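Poly-beta-hydroxybuterate polymerase (Cupriavidus necator, PDB 5T6O) polymerises hydroxybutyryl units from coenzyme A thioesters into polyhydroxybutyrate, this chain being the catalytic domain of the class I synthase. Local coordinates at residues 185-196 and 226-237; 93-101 and 124-135. The protein carries 1 engineered substitution. One frame throughout, in Å; residues are numbered along the deposited sequence.

Interaction 1: residues 185-196 and 226-237; sequences LRGLELANTFSF and NGDATNLPGPWY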
loop_
_atom_site.group_PDB
_atom_site.type_symbol
_atom_site.label_atom_id
_atom_site.label_comp_id
_atom_site.label_asym_id
_atom_site.label_seq_id
_atom_site.Cartn_x
_atom_site.Cartn_y
_atom_site.Cartn_z
ATOM N N LEU A 185 -17.615 32.496 4.784
ATOM C CA LEU A 185 -17.499 32.293 3.349
ATOM C C LEU A 185 -18.846 32.466 2.668
ATOM O O LEU A 185 -19.894 32.135 3.224
ATOM C CB LEU A 185 -16.981 30.885 3.047
ATOM C CG LEU A 185 -15.651 30.535 3.696
ATOM C CD1 LEU A 185 -15.164 29.217 3.136
ATOM C CD2 LEU A 185 -14.635 31.633 3.449
ATOM N N ARG A 186 -18.808 32.953 1.434
ATOM C CA ARG A 186 -19.962 32.849 0.552
ATOM C C ARG A 186 -19.489 32.317 -0.787
ATOM O O ARG A 186 -18.326 32.483 -1.162
ATOM C CB ARG A 186 -20.665 34.201 0.364
ATOM C CG ARG A 186 -21.507 34.639 1.550
ATOM C CD ARG A 186 -22.315 35.908 1.243
ATOM N NE ARG A 186 -23.389 35.668 0.274
ATOM C CZ ARG A 186 -24.625 35.291 0.597
ATOM N NH1 ARG A 186 -25.530 35.096 -0.355
ATOM N NH2 ARG A 186 -24.960 35.097 1.868
ATOM N N GLY A 187 -20.382 31.678 -1.507
ATOM C CA GLY A 187 -20.045 31.325 -2.867
ATOM C C GLY A 187 -20.678 30.019 -3.270
ATOM O O GLY A 187 -21.341 29.340 -2.489
ATOM N N LEU A 188 -20.490 29.703 -4.541
ATOM C CA LEU A 188 -20.909 28.443 -5.132
ATOM C C LEU A 188 -19.658 27.799 -5.694
ATOM O O LEU A 188 -18.950 28.417 -6.495
ATOM C CB LEU A 188 -21.938 28.679 -6.233
ATOM C CG LEU A 188 -23.188 29.439 -5.807
ATOM C CD1 LEU A 188 -24.025 29.795 -7.029
ATOM C CD2 LEU A 188 -23.976 28.602 -4.813
ATOM N N GLU A 189 -19.363 26.586 -5.264
ATOM C CA GLU A 189 -18.198 25.876 -5.767
ATOM C C GLU A 189 -18.667 24.662 -6.545
ATOM O O GLU A 189 -19.466 23.865 -6.038
ATOM C CB GLU A 189 -17.254 25.464 -4.641
ATOM C CG GLU A 189 -16.432 26.616 -4.119
ATOM C CD GLU A 189 -15.528 27.216 -5.195
ATOM O OE1 GLU A 189 -15.220 26.526 -6.207
ATOM O OE2 GLU A 189 -15.123 28.380 -5.021
ATOM N N LEU A 190 -18.196 24.551 -7.784
ATOM C CA LEU A 190 -18.507 23.386 -8.603
ATOM C C LEU A 190 -18.028 22.118 -7.918
ATOM O O LEU A 190 -16.932 22.078 -7.353
ATOM C CB LEU A 190 -17.833 23.503 -9.968
ATOM C CG LEU A 190 -18.442 24.489 -10.952
ATOM C CD1 LEU A 190 -17.495 24.665 -12.133
ATOM C CD2 LEU A 190 -19.808 23.979 -11.401
ATOM N N ALA A 191 -18.844 21.062 -8.004
ATOM C CA ALA A 191 -18.486 19.777 -7.412
ATOM C C ALA A 191 -18.900 18.644 -8.331
ATOM O O ALA A 191 -19.943 18.709 -8.985
ATOM C CB ALA A 191 -19.155 19.558 -6.050
ATOM N N ASN A 192 -18.078 17.599 -8.372
ATOM C CA ASN A 192 -18.491 16.348 -8.981
ATOM C C ASN A 192 -17.921 15.212 -8.146
ATOM O O ASN A 192 -17.155 15.428 -7.206
ATOM C CB ASN A 192 -18.059 16.272 -10.445
ATOM C CG ASN A 192 -16.572 16.417 -10.613
ATOM O OD1 ASN A 192 -15.798 15.887 -9.833
ATOM N ND2 ASN A 192 -16.166 17.166 -11.623
ATOM N N THR A 193 -18.309 13.989 -8.493
ATOM C CA THR A 193 -18.011 12.851 -7.638
ATOM C C THR A 193 -16.594 12.340 -7.858
ATOM O O THR A 193 -15.828 12.187 -6.901
ATOM C CB THR A 193 -19.017 11.725 -7.901
ATOM O OG1 THR A 193 -20.335 12.184 -7.580
ATOM C CG2 THR A 193 -18.690 10.503 -7.055
ATOM N N PHE A 194 -16.232 12.065 -9.111
ATOM C CA PHE A 194 -14.947 11.417 -9.345
ATOM C C PHE A 194 -13.776 12.362 -9.150
ATOM O O PHE A 194 -12.666 11.890 -8.887
ATOM C CB PHE A 194 -14.936 10.777 -10.732
ATOM C CG PHE A 194 -15.635 9.452 -10.749
ATOM C CD1 PHE A 194 -17.016 9.385 -10.826
ATOM C CD2 PHE A 194 -14.918 8.275 -10.594
ATOM C CE1 PHE A 194 -17.664 8.160 -10.801
ATOM C CE2 PHE A 194 -15.560 7.041 -10.571
ATOM C CZ PHE A 194 -16.933 6.986 -10.666
ATOM N N SER A 195 -13.998 13.677 -9.209
ATOM C CA SER A 195 -12.936 14.630 -8.909
ATOM C C SER A 195 -13.247 15.484 -7.677
ATOM O O SER A 195 -12.746 16.607 -7.558
ATOM C CB SER A 195 -12.656 15.517 -10.125
ATOM O OG SER A 195 -12.235 14.724 -11.235
ATOM N N PHE A 196 -14.053 14.974 -6.737
ATOM C CA PHE A 196 -14.334 15.767 -5.541
ATOM C C PHE A 196 -13.069 16.084 -4.746
ATOM O O PHE A 196 -12.982 17.145 -4.115
ATOM C CB PHE A 196 -15.345 15.086 -4.611
ATOM C CG PHE A 196 -15.728 15.959 -3.445
ATOM C CD1 PHE A 196 -16.424 17.135 -3.661
ATOM C CD2 PHE A 196 -15.304 15.661 -2.160
ATOM C CE1 PHE A 196 -16.754 17.975 -2.608
ATOM C CE2 PHE A 196 -15.624 16.495 -1.100
ATOM C CZ PHE A 196 -16.362 17.652 -1.331
ATOM N N ASN A 226 -21.440 12.325 -14.136
ATOM C CA ASN A 226 -20.365 13.006 -13.425
ATOM C C ASN A 226 -20.136 14.408 -13.971
ATOM O O ASN A 226 -19.782 15.318 -13.213
ATOM C CB ASN A 226 -19.079 12.186 -13.513
ATOM C CG ASN A 226 -17.958 12.791 -12.714
ATOM O OD1 ASN A 226 -17.932 12.682 -11.487
ATOM N ND2 ASN A 226 -17.007 13.417 -13.404
ATOM N N GLY A 227 -20.315 14.600 -15.277
ATOM C CA GLY A 227 -20.103 15.903 -15.885
ATOM C C GLY A 227 -21.208 16.899 -15.632
ATOM O O GLY A 227 -21.012 18.097 -15.848
ATOM N N ASP A 228 -22.361 16.415 -15.175
ATOM C CA ASP A 228 -23.538 17.227 -14.853
ATOM C C ASP A 228 -23.327 17.756 -13.428
ATOM O O ASP A 228 -23.852 17.241 -12.438
ATOM C CB ASP A 228 -24.796 16.376 -15.007
ATOM C CG ASP A 228 -26.085 17.181 -14.982
ATOM O OD1 ASP A 228 -26.038 18.410 -14.779
ATOM O OD2 ASP A 228 -27.161 16.559 -15.166
ATOM N N ALA A 229 -22.494 18.786 -13.319
ATOM C CA ALA A 229 -21.952 19.163 -12.015
ATOM C C ALA A 229 -22.965 19.950 -11.181
ATOM O O ALA A 229 -23.908 20.546 -11.694
ATOM C CB ALA A 229 -20.680 19.997 -12.185
ATOM N N THR A 230 -22.760 19.937 -9.864
ATOM C CA THR A 230 -23.615 20.686 -8.961
ATOM C C THR A 230 -22.777 21.702 -8.203
ATOM O O THR A 230 -21.572 21.522 -8.026
ATOM C CB THR A 230 -24.348 19.766 -7.985
ATOM O OG1 THR A 230 -23.391 18.986 -7.249
ATOM C CG2 THR A 230 -25.295 18.842 -8.772
ATOM N N ASN A 231 -23.423 22.780 -7.778
ATOM C CA ASN A 231 -22.770 23.775 -6.936
ATOM C C ASN A 231 -22.923 23.415 -5.470
ATOM O O ASN A 231 -23.989 22.971 -5.040
ATOM C CB ASN A 231 -23.361 25.163 -7.161
ATOM C CG ASN A 231 -22.962 25.752 -8.493
ATOM O OD1 ASN A 231 -21.812 25.619 -8.919
ATOM N ND2 ASN A 231 -23.917 26.392 -9.168
ATOM N N LEU A 232 -21.862 23.654 -4.700
ATOM C CA LEU A 232 -21.943 23.537 -3.253
ATOM C C LEU A 232 -21.868 24.924 -2.647
ATOM O O LEU A 232 -20.968 25.688 -3.007
ATOM C CB LEU A 232 -20.803 22.682 -2.695
ATOM C CG LEU A 232 -20.678 21.228 -3.166
ATOM C CD1 LEU A 232 -19.507 20.553 -2.455
ATOM C CD2 LEU A 232 -21.994 20.461 -2.917
ATOM N N PRO A 233 -22.769 25.288 -1.741
ATOM C CA PRO A 233 -22.634 26.579 -1.052
ATOM C C PRO A 233 -21.355 26.604 -0.227
ATOM O O PRO A 233 -20.933 25.591 0.332
ATOM C CB PRO A 233 -23.883 26.645 -0.161
ATOM C CG PRO A 233 -24.838 25.590 -0.779
ATOM C CD PRO A 233 -23.929 24.516 -1.258
ATOM N N GLY A 234 -20.743 27.784 -0.155
ATOM C CA GLY A 234 -19.479 27.954 0.534
ATOM C C GLY A 234 -19.453 27.375 1.936
ATOM O O GLY A 234 -18.607 26.534 2.258
ATOM N N PRO A 235 -20.362 27.823 2.811
ATOM C CA PRO A 235 -20.312 27.337 4.204
ATOM C C PRO A 235 -20.556 25.847 4.320
ATOM O O PRO A 235 -19.974 25.189 5.193
ATOM C CB PRO A 235 -21.415 28.149 4.901
ATOM C CG PRO A 235 -21.481 29.457 4.079
ATOM C CD PRO A 235 -21.303 28.954 2.647
ATOM N N TRP A 236 -21.398 25.296 3.445
ATOM C CA TRP A 236 -21.670 23.860 3.438
ATOM C C TRP A 236 -20.417 23.069 3.097
ATOM O O TRP A 236 -20.051 22.109 3.787
ATOM C CB TRP A 236 -22.774 23.559 2.416
ATOM C CG TRP A 236 -23.294 22.135 2.482
ATOM C CD1 TRP A 236 -24.425 21.717 3.107
ATOM C CD2 TRP A 236 -22.691 20.960 1.914
ATOM N NE1 TRP A 236 -24.582 20.365 2.955
ATOM C CE2 TRP A 236 -23.525 19.871 2.235
ATOM C CE3 TRP A 236 -21.537 20.726 1.159
ATOM C CZ2 TRP A 236 -23.236 18.566 1.841
ATOM C CZ3 TRP A 236 -21.253 19.424 0.760
ATOM C CH2 TRP A 236 -22.096 18.361 1.109
ATOM N N TYR A 237 -19.776 23.434 1.993
ATOM C CA TYR A 237 -18.557 22.768 1.544
ATOM C C TYR A 237 -17.446 22.910 2.582
ATOM O O TYR A 237 -16.708 21.956 2.854
ATOM C CB TYR A 237 -18.191 23.376 0.182
ATOM C CG TYR A 237 -16.925 22.949 -0.533
ATOM C CD1 TYR A 237 -16.278 21.763 -0.245
ATOM C CD2 TYR A 237 -16.389 23.763 -1.530
ATOM C CE1 TYR A 237 -15.116 21.404 -0.920
ATOM C CE2 TYR A 237 -15.238 23.414 -2.207
ATOM C CZ TYR A 237 -14.596 22.241 -1.892
ATOM O OH TYR A 237 -13.443 21.897 -2.569
HETATM O O HOH W 1 -17.871 17.446 -13.799
HETATM O O HOH W 2 -14.134 14.051 -12.941
HETATM O O HOH W 3 -13.917 19.699 -4.277
#

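Interaction 2: residues 93-101 and 124-135; sequences IEHAAIRAI and IVSTALAVLAAR. With SO4 (sulfate ion), chain C.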
loop_
_atom_site.group_PDB
_atom_site.type_symbol
_atom_site.label_atom_id
_atom_site.label_comp_id
_atom_site.label_asym_id
_atom_site.label_seq_id
_atom_site.Cartn_x
_atom_site.Cartn_y
_atom_site.Cartn_z
ATOM N N ILE A 93 -29.469 20.008 6.614
ATOM C CA ILE A 93 -29.981 18.983 7.520
ATOM C C ILE A 93 -31.432 19.270 7.879
ATOM O O ILE A 93 -32.300 18.390 7.791
ATOM C CB ILE A 93 -29.100 18.882 8.781
ATOM C CG1 ILE A 93 -27.672 18.446 8.416
ATOM C CG2 ILE A 93 -29.713 17.906 9.778
ATOM C CD1 ILE A 93 -27.590 17.068 7.753
ATOM N N GLU A 94 -31.718 20.517 8.276
ATOM C CA GLU A 94 -33.054 20.869 8.749
ATOM C C GLU A 94 -34.050 20.970 7.599
ATOM O O GLU A 94 -35.142 20.390 7.655
ATOM C CB GLU A 94 -33.007 22.197 9.501
ATOM C CG GLU A 94 -34.298 22.500 10.226
ATOM C CD GLU A 94 -34.465 21.640 11.465
ATOM O OE1 GLU A 94 -33.634 21.785 12.393
ATOM O OE2 GLU A 94 -35.415 20.822 11.508
ATOM N N HIS A 95 -33.706 21.725 6.559
ATOM C CA HIS A 95 -34.689 22.104 5.555
ATOM C C HIS A 95 -34.744 21.152 4.369
ATOM O O HIS A 95 -35.582 21.342 3.482
ATOM C CB HIS A 95 -34.409 23.531 5.085
ATOM C CG HIS A 95 -34.433 24.531 6.192
ATOM N ND1 HIS A 95 -35.547 24.733 6.982
ATOM C CD2 HIS A 95 -33.478 25.367 6.661
ATOM C CE1 HIS A 95 -35.276 25.663 7.884
ATOM N NE2 HIS A 95 -34.029 26.063 7.710
ATOM N N ALA A 96 -33.884 20.133 4.332
ATOM C CA ALA A 96 -33.977 19.143 3.271
ATOM C C ALA A 96 -34.061 17.731 3.839
ATOM O O ALA A 96 -35.046 17.036 3.594
ATOM C CB ALA A 96 -32.796 19.276 2.307
ATOM N N ALA A 97 -33.063 17.288 4.607
ATOM C CA ALA A 97 -33.079 15.903 5.084
ATOM C C ALA A 97 -34.209 15.674 6.083
ATOM O O ALA A 97 -35.042 14.775 5.904
ATOM C CB ALA A 97 -31.730 15.533 5.706
ATOM N N ILE A 98 -34.242 16.464 7.158
ATOM C CA ILE A 98 -35.294 16.295 8.155
ATOM C C ILE A 98 -36.649 16.635 7.549
ATOM O O ILE A 98 -37.636 15.920 7.763
ATOM C CB ILE A 98 -34.982 17.141 9.407
ATOM C CG1 ILE A 98 -33.746 16.578 10.118
ATOM C CG2 ILE A 98 -36.161 17.161 10.363
ATOM C CD1 ILE A 98 -33.330 17.366 11.359
ATOM N N ARG A 99 -36.710 17.706 6.748
ATOM C CA ARG A 99 -37.959 18.071 6.079
ATOM C C ARG A 99 -38.465 16.944 5.179
ATOM O O ARG A 99 -39.664 16.644 5.169
ATOM C CB ARG A 99 -37.754 19.359 5.274
ATOM C CG ARG A 99 -39.031 19.970 4.676
ATOM C CD ARG A 99 -40.009 20.421 5.760
ATOM N NE ARG A 99 -40.960 21.400 5.233
ATOM C CZ ARG A 99 -42.284 21.291 5.304
ATOM N NH1 ARG A 99 -43.051 22.236 4.776
ATOM N NH2 ARG A 99 -42.844 20.257 5.916
ATOM N N ALA A 100 -37.568 16.300 4.420
ATOM C CA ALA A 100 -38.001 15.229 3.522
ATOM C C ALA A 100 -38.534 14.038 4.300
ATOM O O ALA A 100 -39.514 13.404 3.887
ATOM C CB ALA A 100 -36.852 14.784 2.617
ATOM N N ILE A 101 -37.886 13.700 5.414
ATOM C CA ILE A 101 -38.404 12.641 6.275
ATOM C C ILE A 101 -39.815 12.976 6.741
ATOM O O ILE A 101 -40.713 12.120 6.715
ATOM C CB ILE A 101 -37.448 12.406 7.460
ATOM C CG1 ILE A 101 -36.134 11.803 6.958
ATOM C CG2 ILE A 101 -38.074 11.476 8.500
ATOM C CD1 ILE A 101 -35.041 11.820 8.010
ATOM N N ILE A 124 -25.379 12.731 5.128
ATOM C CA ILE A 124 -26.451 13.675 5.429
ATOM C C ILE A 124 -27.585 12.981 6.171
ATOM O O ILE A 124 -28.043 13.450 7.221
ATOM C CB ILE A 124 -26.953 14.333 4.131
ATOM C CG1 ILE A 124 -25.914 15.318 3.595
ATOM C CG2 ILE A 124 -28.301 15.028 4.359
ATOM C CD1 ILE A 124 -26.145 15.744 2.118
ATOM N N VAL A 125 -28.073 11.860 5.634
ATOM C CA VAL A 125 -29.267 11.301 6.250
ATOM C C VAL A 125 -28.942 10.708 7.618
ATOM O O VAL A 125 -29.774 10.760 8.533
ATOM C CB VAL A 125 -29.964 10.292 5.321
ATOM C CG1 VAL A 125 -29.308 8.913 5.384
ATOM C CG2 VAL A 125 -31.430 10.238 5.704
ATOM N N SER A 126 -27.724 10.193 7.807
ATOM C CA SER A 126 -27.343 9.694 9.128
ATOM C C SER A 126 -27.274 10.829 10.141
ATOM O O SER A 126 -27.711 10.673 11.290
ATOM C CB SER A 126 -26.001 8.960 9.053
ATOM O OG SER A 126 -26.103 7.836 8.189
ATOM N N THR A 127 -26.721 11.980 9.734
ATOM C CA THR A 127 -26.685 13.130 10.631
ATOM C C THR A 127 -28.096 13.567 11.002
ATOM O O THR A 127 -28.385 13.836 12.174
ATOM C CB THR A 127 -25.907 14.275 9.974
ATOM O OG1 THR A 127 -24.576 13.829 9.685
ATOM C CG2 THR A 127 -25.860 15.505 10.885
ATOM N N ALA A 128 -28.999 13.602 10.017
ATOM C CA ALA A 128 -30.375 14.024 10.267
ATOM C C ALA A 128 -31.071 13.110 11.266
ATOM O O ALA A 128 -31.776 13.586 12.164
ATOM C CB ALA A 128 -31.156 14.065 8.953
ATOM N N LEU A 129 -30.904 11.793 11.117
ATOM C CA LEU A 129 -31.550 10.882 12.054
ATOM C C LEU A 129 -30.930 10.983 13.443
ATOM O O LEU A 129 -31.640 10.864 14.447
ATOM C CB LEU A 129 -31.488 9.451 11.514
ATOM C CG LEU A 129 -32.438 9.204 10.340
ATOM C CD1 LEU A 129 -32.151 7.857 9.710
ATOM C CD2 LEU A 129 -33.895 9.276 10.797
ATOM N N ALA A 130 -29.621 11.240 13.524
ATOM C CA ALA A 130 -29.003 11.461 14.827
ATOM C C ALA A 130 -29.525 12.744 15.471
ATOM O O ALA A 130 -29.741 12.789 16.688
ATOM C CB ALA A 130 -27.480 11.499 14.691
ATOM N N VAL A 131 -29.718 13.801 14.674
ATOM C CA VAL A 131 -30.330 15.025 15.195
ATOM C C VAL A 131 -31.735 14.734 15.701
ATOM O O VAL A 131 -32.114 15.139 16.808
ATOM C CB VAL A 131 -30.329 16.130 14.121
ATOM C CG1 VAL A 131 -31.272 17.293 14.517
ATOM C CG2 VAL A 131 -28.907 16.650 13.899
ATOM N N LEU A 132 -32.525 14.015 14.898
ATOM C CA LEU A 132 -33.894 13.698 15.287
ATOM C C LEU A 132 -33.936 12.852 16.558
ATOM O O LEU A 132 -34.804 13.055 17.414
ATOM C CB LEU A 132 -34.606 12.984 14.134
ATOM C CG LEU A 132 -35.068 13.898 12.992
ATOM C CD1 LEU A 132 -35.404 13.104 11.725
ATOM C CD2 LEU A 132 -36.265 14.722 13.446
ATOM N N ALA A 133 -33.010 11.897 16.704
ATOM C CA ALA A 133 -33.029 11.050 17.899
ATOM C C ALA A 133 -32.765 11.871 19.156
ATOM O O ALA A 133 -33.410 11.660 20.190
ATOM C CB ALA A 133 -32.004 9.915 17.774
ATOM N N ALA A 134 -31.830 12.823 19.081
ATOM C CA ALA A 134 -31.584 13.715 20.208
ATOM C C ALA A 134 -32.799 14.577 20.539
ATOM O O ALA A 134 -32.928 15.041 21.676
ATOM C CB ALA A 134 -30.365 14.595 19.911
ATOM N N ARG A 135 -33.686 14.814 19.574
ATOM C CA ARG A 135 -34.958 15.483 19.830
ATOM C C ARG A 135 -36.033 14.525 20.335
ATOM O O ARG A 135 -37.178 14.947 20.515
ATOM C CB ARG A 135 -35.455 16.183 18.551
ATOM C CG ARG A 135 -34.529 17.278 18.013
ATOM C CD ARG A 135 -35.087 17.933 16.740
ATOM N NE ARG A 135 -34.219 19.003 16.252
ATOM C CZ ARG A 135 -34.292 19.541 15.035
ATOM N NH1 ARG A 135 -33.451 20.508 14.681
ATOM N NH2 ARG A 135 -35.203 19.117 14.168
HETATM S S SO4 C . -40.604 24.781 3.980
HETATM O O1 SO4 C . -41.065 25.289 5.265
HETATM O O2 SO4 C . -39.637 23.694 4.194
HETATM O O3 SO4 C . -39.992 25.854 3.211
HETATM O O4 SO4 C . -41.758 24.284 3.239
#

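Interaction 1: residues 185-196 and 226-237
Asn-226 reaches from the end of helix 220-227 into the turn at 193-196. Its CG stands anti to the backbone N (chi1 -176°), which carries the amide up to that turn. OD1 accepts a nearly straight bond from Phe-194 N at 3.0 Å and a weak one from Thr-193 N. The same oxygen lies at the edge of the Phe-194 ring, 3.5 Å from CD1. Asn-192, just before the turn, takes the N-H of Ser-195 on its OD1, an Asx motif. Water 1 joins Asn-192 ND2 to Asn-226 O, and water 2 joins Ser-195 OG to Asn-226 ND2.

Beyond the turn, strands 188-191 and 230-233 pair antiparallel. Leu-188 and Asn-231 share one face with Leu-190, whose CD2 lies 3.6 Å from Asn-231 OD1. Asn-231 ND2 bonds to the backbone oxygens of Ala-389 and Pro-80. On the other face Ala-191 CB sits 3.7 Å from Leu-232 CG. Leu-232 CD1 meets the edge of the Phe-196 ring at CE1, 3.8 Å away. Glu-189 CB and CG lie along the CD2/CE2 side of the Tyr-237 ring, CB 3.6 Å from CD2 and CG at the ring edge, in plane. The bend at chi2 (-62°) leads the carboxylate away. Tyr-237 OH is held by water 3 and by Asp-201 of the second subunit. The whole is a two-stranded antiparallel sheet, separate from the central sheet of the alpha/beta hydrolase fold, with Pro-233 as N-cap of helix 234-246.

Interaction 2: residues 93-101 and 124-135
Helices 93-101 and 124-134 cross at -79°, nearly perpendicular, with their axes 9.1 Å apart at closest approach. The first helix has a wider pi-type turn at 93-98. Small residues meet where the backbones come near: Ala-97 CB lies 3.6 Å from Ala-128 CB. Ile-93 is a knob in a hole made by Ile-124, Thr-127, Ala-128 and Val-131. Its two branches divide the work. CD1 goes to Thr-127 CG2 and Ile-124, while CG2 rests over Ala-128.

Ile-98 also uses several carbons. CG1 packs on the Ala-128 methyl, CG2 lies 3.9 Å from Leu-132 CD2, and CD1 lies 3.8 Å from Val-131 CG1. Ile-101 and Leu-132 reach tip to tip, CD1 to CD1 at 3.9 Å.

A salt bridge closes one end of this apolar patch. Arg-135 is extended from CG to NE and presents NH1 and NH2 end-on to Glu-94, which bends at chi2 (74°) to meet it. NH1 bonds OE1 at 2.6 Å and NH2 bonds OE2 at 3.2 Å. Both oxygens use their syn lone pairs, and carboxylate and guanidinium are only 5° from coplanar. Val-131 CG1 lies over one face of the guanidinium, toward its rim. The chemistry implies a buried aliphatic joint between two helices of the alpha/beta hydrolase fold. The paired bonds fix the rotation of both charged groups and probably keep both ionised.

Both segments of interaction 2 come earlier in the chain than those of interaction 1, and the two contacts are about 21 Å apart, centre to centre. They still touch: Trp-236 CZ2 of 226-237 packs 4.1 Å from Ile-124 CD1 of 124-135. Trp-236 also meets Trp-89 and Tyr-92, so helix 234-246 packs against the start of the helix that carries 93-101. Interaction 2 joins two helices that pack on the central sheet and touches no other subunit. Interaction 1 lies outside that sheet and reaches the second subunit, where the Phe-194 ring meets Phe-161. The sulfate, probably from the crystallisation liquor, binds Arg-99 and Asn-20, and Arg-99 takes no part in the helix contact.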